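Local coordinates for pathogenicity island protein (Staphylococcus aureus subsp. aureus, PDB 3HL6) that is of unknown function, is encoded on a staphylococcal pathogenicity island, and assembles as a pair of identical subunits, at residues H75-G78 and L79-I83; A154-E157 and M158-L162. One frame throughout, in Å; residues are numbered along the deposited sequence.

Contact 1: H75-G78 and L79-I83; sequences HTEG and LIRSI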
# COMPACT_ATOMS: atom_id res chain seq x y z
N HIS B 75 8.75 -7.00 6.40
CA HIS B 75 8.81 -5.57 6.68
C HIS B 75 8.52 -4.78 5.41
O HIS B 75 9.43 -4.23 4.75
CB HIS B 75 10.16 -5.20 7.31
CG HIS B 75 10.35 -5.78 8.68
ND1 HIS B 75 9.65 -5.33 9.79
CD2 HIS B 75 11.11 -6.82 9.11
CE1 HIS B 75 9.99 -6.05 10.84
NE2 HIS B 75 10.87 -6.96 10.46
N THR B 76 7.24 -4.75 5.07
CA THR B 76 6.78 -3.92 3.98
C THR B 76 6.08 -2.67 4.51
O THR B 76 5.74 -1.78 3.75
CB THR B 76 5.80 -4.68 3.09
OG1 THR B 76 4.99 -5.54 3.89
CG2 THR B 76 6.58 -5.52 2.05
N GLU B 77 5.87 -2.59 5.83
CA GLU B 77 5.14 -1.48 6.40
C GLU B 77 5.77 -0.12 6.09
O GLU B 77 5.07 0.86 6.00
CB GLU B 77 4.99 -1.66 7.90
CG GLU B 77 6.27 -1.47 8.66
CD GLU B 77 7.06 -2.76 8.71
OE1 GLU B 77 6.64 -3.74 8.05
OE2 GLU B 77 8.09 -2.79 9.42
N GLY B 78 7.09 -0.05 5.93
CA GLY B 78 7.69 1.17 5.39
C GLY B 78 7.07 1.62 4.07
O GLY B 78 6.54 2.73 3.98
N LEU B 79 7.11 0.77 3.05
CA LEU B 79 6.50 1.13 1.76
C LEU B 79 5.00 1.50 1.90
O LEU B 79 4.53 2.52 1.35
CB LEU B 79 6.71 0.01 0.72
CG LEU B 79 8.14 -0.09 0.20
CD1 LEU B 79 8.30 -1.14 -0.88
CD2 LEU B 79 8.63 1.25 -0.29
N ILE B 80 4.26 0.69 2.66
CA ILE B 80 2.80 0.81 2.79
C ILE B 80 2.46 2.12 3.49
O ILE B 80 1.48 2.79 3.16
CB ILE B 80 2.21 -0.41 3.52
CG1 ILE B 80 2.77 -1.68 2.88
CG2 ILE B 80 0.69 -0.44 3.46
CD1 ILE B 80 2.04 -2.88 3.23
N ARG B 81 3.33 2.52 4.40
CA ARG B 81 3.07 3.68 5.22
C ARG B 81 3.31 4.95 4.47
O ARG B 81 2.63 5.93 4.72
CB ARG B 81 3.94 3.64 6.45
CG ARG B 81 3.25 3.00 7.64
CD ARG B 81 4.19 3.02 8.82
NE ARG B 81 3.80 2.10 9.89
CZ ARG B 81 4.67 1.52 10.72
NH1 ARG B 81 5.98 1.76 10.60
NH2 ARG B 81 4.23 0.69 11.68
N SER B 82 4.27 4.95 3.52
CA SER B 82 4.40 6.05 2.58
C SER B 82 3.21 6.16 1.65
O SER B 82 2.96 7.22 1.06
CB SER B 82 5.68 5.92 1.78
OG SER B 82 6.82 6.10 2.61
N ILE B 83 2.47 5.07 1.49
CA ILE B 83 1.32 5.15 0.60
C ILE B 83 0.19 5.89 1.30
O ILE B 83 -0.32 6.90 0.81
CB ILE B 83 0.83 3.77 0.11
CG1 ILE B 83 1.90 3.05 -0.71
CG2 ILE B 83 -0.42 3.92 -0.73
CD1 ILE B 83 1.32 1.94 -1.51
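The first turn of helix 77-88 opens where Thr76 and Ile80 meet, one helical turn apart. Ile80 N donates to Thr76 O over 3.1 Å with a nearly straight N-H (166°), and the methylene CG1 of Ile80 lies 3.1 Å from the same Thr76 O. In Ile80, chi1 of -49° sets CG1 beside its own backbone N and over Thr76 O; the chain then runs on extended, and CD1 ends 4.0 Å from Thr76 OG1. Both side chains rest on Leu18 of helix 13-30, and Thr22 and Gly15 of the second subunit pack on them.

On the more open flank Glu77 and Arg81 run alongside each other. Arg81 N binds Glu77 O at 2.9 Å, and the arginine chain, extended from CG to NE, carries its guanidinium over Glu77 CG, which touches one face toward the rim, 3.8 Å from Arg81 NH1. The carboxylate is turned elsewhere: Glu77 OE2 accepts a hydrogen bond from His75 ND1 at 3.0 Å through its syn lone pair, close to the ring plane, while OE1 forms a salt bridge with Arg19 of the second subunit. Glu77 therefore gives Arg81 a methylene rather than a salt bridge; Glu77 OE2 and Arg81 NH1 stand 5.2 Å apart, though their opposite charges probably still attract. His75 and Arg19 of the second subunit fix the carboxylate's rotation and would favour its ionised form.

Contact 2: A154-E157 and M158-L162; sequences ANIE and MLYQL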
# COMPACT_ATOMS: atom_id res chain seq x y z
N ALA B 154 20.02 3.48 9.49
CA ALA B 154 18.61 3.31 9.80
C ALA B 154 17.86 4.58 9.46
O ALA B 154 16.80 4.55 8.86
CB ALA B 154 18.42 2.99 11.27
N ASN B 155 18.41 5.70 9.87
CA ASN B 155 17.86 7.00 9.56
C ASN B 155 17.71 7.26 8.05
O ASN B 155 16.66 7.65 7.58
CB ASN B 155 18.76 8.05 10.18
CG ASN B 155 18.32 8.41 11.55
OD1 ASN B 155 17.20 8.89 11.70
ND2 ASN B 155 19.17 8.16 12.58
N ILE B 156 18.79 7.04 7.31
CA ILE B 156 18.76 7.21 5.87
C ILE B 156 17.72 6.29 5.22
O ILE B 156 16.99 6.70 4.30
CB ILE B 156 20.16 7.05 5.26
CG1 ILE B 156 21.02 8.22 5.73
CG2 ILE B 156 20.07 7.08 3.77
CD1 ILE B 156 22.50 8.03 5.56
N GLU B 157 17.61 5.07 5.75
CA GLU B 157 16.72 4.08 5.14
C GLU B 157 15.32 4.61 5.23
O GLU B 157 14.53 4.56 4.28
CB GLU B 157 16.85 2.71 5.80
CG GLU B 157 18.13 1.99 5.41
CD GLU B 157 18.29 0.65 6.10
OE1 GLU B 157 17.60 0.40 7.11
OE2 GLU B 157 19.10 -0.18 5.61
N MET B 158 15.04 5.18 6.38
CA MET B 158 13.74 5.74 6.63
C MET B 158 13.45 7.02 5.81
O MET B 158 12.36 7.19 5.29
CB MET B 158 13.58 5.95 8.13
CG MET B 158 12.18 6.15 8.51
SD MET B 158 12.09 7.79 9.19
CE MET B 158 11.22 7.41 10.75
N LEU B 159 14.44 7.90 5.68
CA LEU B 159 14.39 8.97 4.66
C LEU B 159 14.08 8.41 3.29
O LEU B 159 13.21 8.90 2.60
CB LEU B 159 15.71 9.77 4.64
CG LEU B 159 15.93 10.69 5.85
CD1 LEU B 159 17.35 11.21 5.88
CD2 LEU B 159 14.93 11.83 5.82
N TYR B 160 14.77 7.36 2.89
CA TYR B 160 14.43 6.77 1.61
C TYR B 160 12.97 6.35 1.52
O TYR B 160 12.37 6.51 0.48
CB TYR B 160 15.34 5.60 1.27
CG TYR B 160 16.58 6.07 0.60
CD1 TYR B 160 16.75 5.96 -0.78
CD2 TYR B 160 17.58 6.67 1.33
CE1 TYR B 160 17.88 6.41 -1.40
CE2 TYR B 160 18.72 7.12 0.73
CZ TYR B 160 18.87 6.99 -0.64
OH TYR B 160 20.05 7.45 -1.23
N GLN B 161 12.40 5.81 2.58
CA GLN B 161 11.03 5.29 2.54
C GLN B 161 10.01 6.41 2.39
O GLN B 161 9.09 6.32 1.58
CB GLN B 161 10.74 4.45 3.79
CG GLN B 161 11.50 3.13 3.82
CD GLN B 161 11.43 2.40 5.17
OE1 GLN B 161 11.31 3.02 6.23
NE2 GLN B 161 11.48 1.11 5.14
N LEU B 162 10.16 7.46 3.19
CA LEU B 162 9.42 8.69 2.98
C LEU B 162 9.52 9.18 1.53
O LEU B 162 8.50 9.51 0.91
CB LEU B 162 9.92 9.77 3.95
CG LEU B 162 9.66 9.36 5.39
CD1 LEU B 162 10.30 10.29 6.40
CD2 LEU B 162 8.14 9.30 5.58
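Tyr160 lies beside Ile156, one turn further along helix 152-163, both side chains pointing the same way. From the tyrosine CB, 3.3 Å from Glu157 O, the ring stands out from the helix, nearly across its axis. Tyr160 CG lies 3.8 Å from Ile156 O. Its CD2 comes edge-on to Ile156 O at 3.0 Å, with the oxygen near the ring plane, and CE2 meets the methyl Ile156 CG2 at 3.3 Å. That methyl is anti to the isoleucine backbone N, which sets it beside its own carbonyl and hence against the same ring edge. At the tip, Tyr160 OH is hydrogen-bonded to Val57 N, and the ring stacks with Phe68. Val180 and Val184 of helix 171-184 touch Ile156, and Leu177 and Thr181 of that helix touch Tyr160.

The backbone beneath is regular. Tyr160 N reaches Ile156 O at 2.7 Å, and Leu159 N binds Asn155 O with an almost straight N-H (175°). Leu159 turns to another flank, against Met104 and Leu108 of helix 100-109. Glu157 and Gln161 send their extended chains to strand 68-71, where the carboxylate accepts from Glu69 N and the amide NE2 donates to Leu70 O.

Ile156 O thus accepts the N-H of Tyr160 and has the ring edge pressed close beside it, while the phenol's polar end is satisfied by a strand backbone, so the tyrosine is gripped at both root and tip.

In the fold
The centres of contacts 1 and 2 lie about 11 Å apart, on two separate helices, contact 1 coming first along the chain. Helix 77-88 meets the end of helix 152-163 directly: Ser82 OG lies 2.5 Å from Gln161 O, a probable hydrogen bond, and Gly78 CA packs 3.8 Å from Gln161 NE2. Thr164, just past the second helix, also bonds to Gln161 O and touches Leu79 and Ser82. Residues 75-83 sit about 13 Å from the chain centre and face the second subunit, where Ile83 meets its own copy; residues 154-162 sit about 4 Å from that centre and touch no other chain. Together they link the subunit interface to the central helix 152-163.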